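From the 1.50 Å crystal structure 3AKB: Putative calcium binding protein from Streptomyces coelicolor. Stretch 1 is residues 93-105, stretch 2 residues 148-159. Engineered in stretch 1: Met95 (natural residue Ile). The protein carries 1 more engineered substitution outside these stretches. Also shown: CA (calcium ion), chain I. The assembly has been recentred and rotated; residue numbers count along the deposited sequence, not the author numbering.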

ATOM      1  N   ALA A  93      -2.669  -9.425   3.311  1.00 13.21           N
ATOM      2  CA  ALA A  93      -1.602  -9.203   2.325  1.00 13.19           C
ATOM      3  C   ALA A  93      -1.903  -9.870   0.991  1.00 13.16           C
ATOM      4  O   ALA A  93      -1.568  -9.310  -0.061  1.00 13.28           O
ATOM      5  CB  ALA A  93      -0.265  -9.671   2.864  1.00 12.68           C
ATOM      6  N   GLU A  94      -2.531 -11.051   1.016  1.00 13.13           N
ATOM      7  CA  GLU A  94      -2.989 -11.662  -0.218  1.00 13.10           C
ATOM      8  C   GLU A  94      -4.033 -10.833  -0.960  1.00 12.88           C
ATOM      9  O   GLU A  94      -4.043 -10.835  -2.196  1.00 12.87           O
ATOM     10  CB  GLU A  94      -3.488 -13.103  -0.014  1.00 13.73           C
ATOM     11  CG  GLU A  94      -2.392 -14.097   0.340  1.00 14.51           C
ATOM     12  CD  GLU A  94      -1.235 -14.138  -0.672  1.00 15.28           C
ATOM     13  OE1 GLU A  94      -1.500 -14.106  -1.895  1.00 15.42           O
ATOM     14  OE2 GLU A  94      -0.063 -14.178  -0.229  1.00 19.19           O
ATOM     15  N   MET A  95      -4.909 -10.137  -0.234  1.00 12.27           N
ATOM     16  CA  MET A  95      -5.898  -9.251  -0.890  1.00 12.31           C
ATOM     17  C   MET A  95      -5.189  -8.070  -1.563  1.00 11.41           C
ATOM     18  O   MET A  95      -5.694  -7.516  -2.547  1.00 11.57           O
ATOM     19  CB  MET A  95      -6.960  -8.768   0.107  1.00 13.80           C
ATOM     20  CG  MET A  95      -7.791  -9.905   0.691  1.00 15.97           C
ATOM     21  SD  MET A  95      -9.142 -10.427  -0.393  1.00 15.80           S
ATOM     22  CE  MET A  95     -10.408  -9.166  -0.248  1.00 17.67           C
ATOM     23  N   ALA A  96      -4.007  -7.730  -1.047  1.00 10.48           N
ATOM     24  CA  ALA A  96      -3.158  -6.665  -1.638  1.00  9.66           C
ATOM     25  C   ALA A  96      -2.238  -7.115  -2.760  1.00 10.12           C
ATOM     26  O   ALA A  96      -1.616  -6.264  -3.432  1.00  9.55           O
ATOM     27  CB  ALA A  96      -2.313  -5.991  -0.572  1.00 10.60           C
ATOM     28  N   ARG A  97      -2.090  -8.423  -2.943  1.00  9.82           N
ATOM     29  CA  ARG A  97      -1.111  -8.911  -3.891  1.00 10.42           C
ATOM     30  C   ARG A  97      -1.354  -8.375  -5.323  1.00 10.03           C
ATOM     31  O   ARG A  97      -0.405  -7.993  -5.980  1.00 10.54           O
ATOM     32  CB  ARG A  97      -1.053 -10.450  -3.902  1.00  9.66           C
ATOM     33  CG  ARG A  97       0.155 -10.958  -4.648  1.00 11.94           C
ATOM     34  CD  ARG A  97       0.219 -12.482  -4.699  1.00 10.08           C
ATOM     35  NE  ARG A  97       0.661 -13.023  -3.415  1.00 11.52           N
ATOM     36  CZ  ARG A  97       1.922 -13.208  -3.058  1.00 11.46           C
ATOM     37  NH1 ARG A  97       2.914 -12.868  -3.858  1.00 13.59           N
ATOM     38  NH2 ARG A  97       2.187 -13.736  -1.877  1.00 14.07           N
ATOM     39  N   PRO A  98      -2.614  -8.339  -5.812  1.00  9.36           N
ATOM     40  CA  PRO A  98      -2.781  -7.765  -7.170  1.00  9.28           C
ATOM     41  C   PRO A  98      -2.294  -6.322  -7.277  1.00  8.93           C
ATOM     42  O   PRO A  98      -1.616  -5.970  -8.265  1.00  9.13           O
ATOM     43  CB  PRO A  98      -4.296  -7.867  -7.405  1.00  9.72           C
ATOM     44  CG  PRO A  98      -4.652  -9.094  -6.547  1.00  8.84           C
ATOM     45  CD  PRO A  98      -3.875  -8.905  -5.295  1.00  9.60           C
ATOM     46  N   PHE A  99      -2.592  -5.509  -6.262  1.00  9.05           N
ATOM     47  CA  PHE A  99      -2.073  -4.138  -6.231  1.00  8.49           C
ATOM     48  C   PHE A  99      -0.542  -4.124  -6.214  1.00  8.43           C
ATOM     49  O   PHE A  99       0.099  -3.401  -6.978  1.00  7.80           O
ATOM     50  CB  PHE A  99      -2.597  -3.372  -5.011  1.00  9.08           C
ATOM     51  CG  PHE A  99      -2.013  -1.982  -4.873  1.00  9.82           C
ATOM     52  CD1 PHE A  99      -2.405  -0.962  -5.738  1.00  9.88           C
ATOM     53  CD2 PHE A  99      -1.070  -1.703  -3.883  1.00 10.89           C
ATOM     54  CE1 PHE A  99      -1.865   0.328  -5.616  1.00 11.40           C
ATOM     55  CE2 PHE A  99      -0.536  -0.414  -3.755  1.00 12.82           C
ATOM     56  CZ  PHE A  99      -0.937   0.590  -4.616  1.00 11.43           C
ATOM     57  N   LEU A 100       0.046  -4.908  -5.321  1.00  7.45           N
ATOM     58  CA  LEU A 100       1.505  -4.906  -5.189  1.00  8.20           C
ATOM     59  C   LEU A 100       2.205  -5.440  -6.446  1.00  7.10           C
ATOM     60  O   LEU A 100       3.225  -4.909  -6.877  1.00  7.50           O
ATOM     61  CB  LEU A 100       1.925  -5.670  -3.928  1.00  8.09           C
ATOM     62  CG  LEU A 100       1.417  -5.075  -2.601  1.00  9.42           C
ATOM     63  CD1 LEU A 100       1.684  -6.059  -1.451  1.00 11.13           C
ATOM     64  CD2 LEU A 100       2.062  -3.733  -2.301  1.00 11.49           C
ATOM     65  N   HIS A 101       1.622  -6.461  -7.065  1.00  7.68           N
ATOM     66  CA  HIS A 101       2.161  -6.969  -8.324  1.00  8.52           C
ATOM     67  C   HIS A 101       2.120  -5.909  -9.419  1.00  8.16           C
ATOM     68  O   HIS A 101       3.089  -5.702 -10.169  1.00  9.33           O
ATOM     69  CB  HIS A 101       1.363  -8.191  -8.755  1.00  9.71           C
ATOM     70  CG  HIS A 101       1.948  -8.914  -9.928  1.00 10.30           C
ATOM     71  ND1 HIS A 101       1.540  -8.733 -11.237  1.00 12.14           N
ATOM     72  CD2 HIS A 101       2.936  -9.838  -9.972  1.00 11.76           C
ATOM     73  CE1 HIS A 101       2.263  -9.512 -12.026  1.00  7.56           C
ATOM     74  NE2 HIS A 101       3.106 -10.199 -11.282  1.00 15.69           N
ATOM     75  N   ALA A 102       0.975  -5.231  -9.508  1.00  7.92           N
ATOM     76  CA  ALA A 102       0.803  -4.160 -10.498  1.00  7.40           C
ATOM     77  C   ALA A 102       1.735  -2.971 -10.258  1.00  7.38           C
ATOM     78  O   ALA A 102       2.236  -2.356 -11.214  1.00  7.14           O
ATOM     79  CB  ALA A 102      -0.660  -3.710 -10.529  1.00  7.60           C
ATOM     80  N   ALA A 103       1.984  -2.673  -8.981  1.00  7.78           N
ATOM     81  CA  ALA A 103       2.864  -1.589  -8.592  1.00  7.68           C
ATOM     82  C   ALA A 103       4.287  -1.923  -9.003  1.00  7.46           C
ATOM     83  O   ALA A 103       5.008  -1.069  -9.521  1.00  7.23           O
ATOM     84  CB  ALA A 103       2.771  -1.354  -7.071  1.00  8.32           C
ATOM     85  N   LEU A 104       4.706  -3.171  -8.806  1.00  8.12           N
ATOM     86  CA  LEU A 104       6.034  -3.558  -9.292  1.00  8.06           C
ATOM     87  C   LEU A 104       6.162  -3.366 -10.802  1.00  7.95           C
ATOM     88  O   LEU A 104       7.207  -2.950 -11.305  1.00  9.45           O
ATOM     89  CB  LEU A 104       6.358  -5.015  -8.929  1.00  7.72           C
ATOM     90  CG  LEU A 104       6.656  -5.171  -7.432  1.00  9.90           C
ATOM     91  CD1 LEU A 104       6.601  -6.601  -7.001  1.00 12.02           C
ATOM     92  CD2 LEU A 104       8.047  -4.621  -7.037  1.00 11.35           C
ATOM     93  N   GLY A 105       5.100  -3.689 -11.535  1.00  7.88           N
ATOM     94  CA  GLY A 105       5.132  -3.519 -13.000  1.00  6.47           C
ATOM     95  C   GLY A 105       5.305  -2.061 -13.378  1.00  7.45           C
ATOM     96  O   GLY A 105       6.050  -1.726 -14.310  1.00  8.70           O
ATOM     97  N   LYS A 148      17.682  -4.950  -5.735  1.00 13.59           N
ATOM     98  CA  LYS A 148      16.380  -5.064  -6.364  1.00 13.67           C
ATOM     99  C   LYS A 148      15.350  -5.403  -5.303  1.00 12.61           C
ATOM    100  O   LYS A 148      15.651  -6.126  -4.363  1.00 13.11           O
ATOM    101  CB  LYS A 148      16.402  -6.150  -7.434  1.00 14.98           C
ATOM    102  CG  LYS A 148      17.265  -5.784  -8.649  1.00 18.71           C
ATOM    103  CD  LYS A 148      18.521  -6.611  -8.771  1.00 25.15           C
ATOM    104  CE  LYS A 148      19.211  -6.332 -10.113  1.00 27.39           C
ATOM    105  NZ  LYS A 148      20.608  -6.855 -10.164  1.00 31.76           N
ATOM    106  N   VAL A 149      14.135  -4.889  -5.461  1.00 11.52           N
ATOM    107  CA  VAL A 149      13.090  -5.148  -4.492  1.00 12.01           C
ATOM    108  C   VAL A 149      11.986  -5.908  -5.211  1.00 11.64           C
ATOM    109  O   VAL A 149      11.428  -5.415  -6.186  1.00 13.05           O
ATOM    110  CB  VAL A 149      12.554  -3.807  -3.913  1.00 12.05           C
ATOM    111  CG1 VAL A 149      11.335  -4.038  -3.033  1.00 13.25           C
ATOM    112  CG2 VAL A 149      13.653  -3.087  -3.148  1.00 13.58           C
ATOM    113  N   GLY A 150      11.700  -7.130  -4.761  1.00 10.88           N
ATOM    114  CA  GLY A 150      10.736  -7.958  -5.500  1.00 10.49           C
ATOM    115  C   GLY A 150       9.481  -8.295  -4.726  1.00 10.10           C
ATOM    116  O   GLY A 150       9.319  -7.923  -3.556  1.00  8.91           O
ATOM    117  N   GLU A 151       8.600  -9.031  -5.376  1.00  9.94           N
ATOM    118  CA  GLU A 151       7.313  -9.350  -4.768  1.00 11.25           C
ATOM    119  C   GLU A 151       7.476 -10.172  -3.492  1.00 10.84           C
ATOM    120  O   GLU A 151       6.709  -9.991  -2.542  1.00 11.79           O
ATOM    121  CB  GLU A 151       6.434 -10.102  -5.773  1.00 10.67           C
ATOM    122  CG  GLU A 151       4.960 -10.322  -5.321  1.00 11.08           C
ATOM    123  CD  GLU A 151       4.054 -10.659  -6.487  1.00 12.22           C
ATOM    124  OE1 GLU A 151       4.367 -10.255  -7.612  1.00 13.57           O
ATOM    125  OE2 GLU A 151       3.040 -11.338  -6.281  1.00 14.71           O
ATOM    126  N   THR A 152       8.464 -11.075  -3.462  1.00 11.51           N
ATOM    127  CA  THR A 152       8.669 -11.928  -2.279  1.00 12.36           C
ATOM    128  C   THR A 152       9.216 -11.125  -1.102  1.00 12.25           C
ATOM    129  O   THR A 152       9.184 -11.586   0.053  1.00 13.20           O
ATOM    130  CB  THR A 152       9.556 -13.157  -2.583  1.00 12.89           C
ATOM    131  OG1 THR A 152      10.835 -12.708  -3.026  1.00 15.97           O
ATOM    132  CG2 THR A 152       8.918 -14.020  -3.660  1.00 14.33           C
ATOM    133  N   GLU A 153       9.705  -9.920  -1.382  1.00 11.76           N
ATOM    134  CA  GLU A 153      10.129  -8.994  -0.322  1.00 12.13           C
ATOM    135  C   GLU A 153       8.971  -8.101   0.118  1.00 12.92           C
ATOM    136  O   GLU A 153       8.719  -7.963   1.320  1.00 14.67           O
ATOM    137  CB  GLU A 153      11.367  -8.182  -0.754  1.00 11.24           C
ATOM    138  CG  GLU A 153      12.646  -9.076  -0.833  1.00 10.99           C
ATOM    139  CD  GLU A 153      13.835  -8.466  -1.556  1.00 12.90           C
ATOM    140  OE1 GLU A 153      13.636  -7.666  -2.486  1.00 13.31           O
ATOM    141  OE2 GLU A 153      15.013  -8.799  -1.228  1.00 13.50           O
ATOM    142  N   ILE A 154       8.237  -7.520  -0.834  1.00 12.13           N
ATOM    143  CA  ILE A 154       7.198  -6.563  -0.453  1.00 12.86           C
ATOM    144  C   ILE A 154       5.922  -7.167   0.129  1.00 11.90           C
ATOM    145  O   ILE A 154       5.295  -6.540   0.979  1.00 11.78           O
ATOM    146  CB  ILE A 154       6.884  -5.524  -1.559  1.00 12.79           C
ATOM    147  CG1 ILE A 154       6.179  -6.133  -2.778  1.00 12.67           C
ATOM    148  CG2 ILE A 154       8.148  -4.809  -2.006  1.00 14.46           C
ATOM    149  CD1 ILE A 154       5.692  -5.058  -3.763  1.00 14.09           C
ATOM    150  N   VAL A 155       5.516  -8.353  -0.313  1.00 11.59           N
ATOM    151  CA  VAL A 155       4.255  -8.865   0.206  1.00 12.04           C
ATOM    152  C   VAL A 155       4.327  -9.183   1.709  1.00 12.51           C
ATOM    153  O   VAL A 155       3.490  -8.704   2.466  1.00 11.83           O
ATOM    154  CB  VAL A 155       3.647 -10.004  -0.663  1.00 12.06           C
ATOM    155  CG1 VAL A 155       2.344 -10.523  -0.060  1.00 13.25           C
ATOM    156  CG2 VAL A 155       3.385  -9.483  -2.076  1.00 12.14           C
ATOM    157  N   PRO A 156       5.359  -9.938   2.164  1.00 13.08           N
ATOM    158  CA  PRO A 156       5.460 -10.120   3.627  1.00 13.57           C
ATOM    159  C   PRO A 156       5.765  -8.826   4.403  1.00 13.04           C
ATOM    160  O   PRO A 156       5.317  -8.670   5.540  1.00 13.90           O
ATOM    161  CB  PRO A 156       6.610 -11.123   3.784  1.00 14.29           C
ATOM    162  CG  PRO A 156       7.368 -11.042   2.551  1.00 15.26           C
ATOM    163  CD  PRO A 156       6.403 -10.697   1.450  1.00 13.56           C
ATOM    164  N   ALA A 157       6.495  -7.882   3.802  1.00 12.24           N
ATOM    165  CA  ALA A 157       6.708  -6.577   4.483  1.00 13.06           C
ATOM    166  C   ALA A 157       5.380  -5.830   4.669  1.00 13.51           C
ATOM    167  O   ALA A 157       5.151  -5.190   5.695  1.00 13.76           O
ATOM    168  CB  ALA A 157       7.678  -5.717   3.718  1.00 13.46           C
ATOM    169  N   PHE A 158       4.511  -5.921   3.669  1.00 12.38           N
ATOM    170  CA  PHE A 158       3.206  -5.292   3.733  1.00 12.03           C
ATOM    171  C   PHE A 158       2.401  -5.961   4.863  1.00 12.52           C
ATOM    172  O   PHE A 158       1.829  -5.262   5.704  1.00 12.12           O
ATOM    173  CB  PHE A 158       2.527  -5.424   2.363  1.00 11.67           C
ATOM    174  CG  PHE A 158       1.129  -4.857   2.301  1.00 12.19           C
ATOM    175  CD1 PHE A 158       0.908  -3.606   1.734  1.00 12.42           C
ATOM    176  CD2 PHE A 158       0.030  -5.601   2.763  1.00 13.02           C
ATOM    177  CE1 PHE A 158      -0.380  -3.071   1.683  1.00 11.49           C
ATOM    178  CE2 PHE A 158      -1.265  -5.081   2.695  1.00 14.13           C
ATOM    179  CZ  PHE A 158      -1.465  -3.823   2.146  1.00 10.89           C
ATOM    180  N   ALA A 159       2.418  -7.297   4.898  1.00 12.88           N
ATOM    181  CA  ALA A 159       1.741  -8.085   5.940  1.00 13.96           C
ATOM    182  C   ALA A 159       2.224  -7.681   7.341  1.00 13.96           C
ATOM    183  O   ALA A 159       1.419  -7.508   8.269  1.00 14.48           O
ATOM    184  CB  ALA A 159       1.970  -9.572   5.719  1.00 14.12           C
TER
HETATM  185 CA    CA I 175      16.258  -7.884  -3.112  1.00 12.22          CA
HETATM  186  O   HOH W   1      15.627  -9.527  -4.531  1.00 14.79           O

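The two stretches meet as a pair of helices, 93-105 and 151-159, whose N-to-C directions differ by 137° and whose axes approach to 9.4 Å. The angle makes the pair roughly antiparallel, and the register follows: Ala93 CA lies 5.0 Å from Ala159 CA, while His101 CA is 6.7 Å from Glu151 CA. The backbones therefore come closer at the alanine pair, where neither side chain extends past CB and the two methyls touch directly, Ala93 CB to Ala159 CB at 3.6 Å.

The clearest bump-and-hollow relation belongs to Val155. Its CA-to-CB bond points toward the first helix, and its side chain sits as a knob among Ala93, Glu94, Arg97 and Leu100, residues spaced so that they enclose a hollow on the helix surface. The walls can be measured: Val155 CG1 is 4.0 Å from Ala93 CB and 3.7 Å from Arg97 NH2, and Val155 CG2 is 3.9 Å from Leu100 CD1. On the Arg97 side, CG1 lies over one face of the guanidinium, so the planar group serves as a lid for the methyl while its edge remains free for polar partners.

Those partners hold the lid in place. Arg97 NE donates to Glu94 OE1 (2.9 Å, 163°) and Arg97 NH2 to Glu94 OE2 (2.8 Å, 170°), a two-pronged salt bridge within the helix. Across the contact, Arg97 NH1 donates to Glu151 OE2 at 2.9 Å and 156°, again as part of a salt bridge, with the carboxylate oxygen near the guanidinium plane.

Phe158 lays its ring against Ala96. Ala96 CB lies over the ring face, 3.9 Å from the Phe158 ring centroid and 27° off the normal, which satisfies a CH-pi geometry; its closest ring atom is Phe158 CE2, at 3.5 Å. Ala93 CB also packs against Phe158 CD2 at 4.1 Å, and Leu100 CD1 reaches Phe158 CB at 4.0 Å.

Toward the start of the second helix, Leu100 and Leu104 both touch the tip of Ile154, at roughly a right angle to each other: its CD1 is 3.8 Å from Leu100 CB and 3.7 Å from Leu104 CD1. Leu104 also reaches the helix start, its CD1 lying 3.5 Å from Glu151 N and its CD2 3.6 Å from Val149 O, just before the N-cap residue Gly150. In all, the contact buries 675 Å², counting both sides.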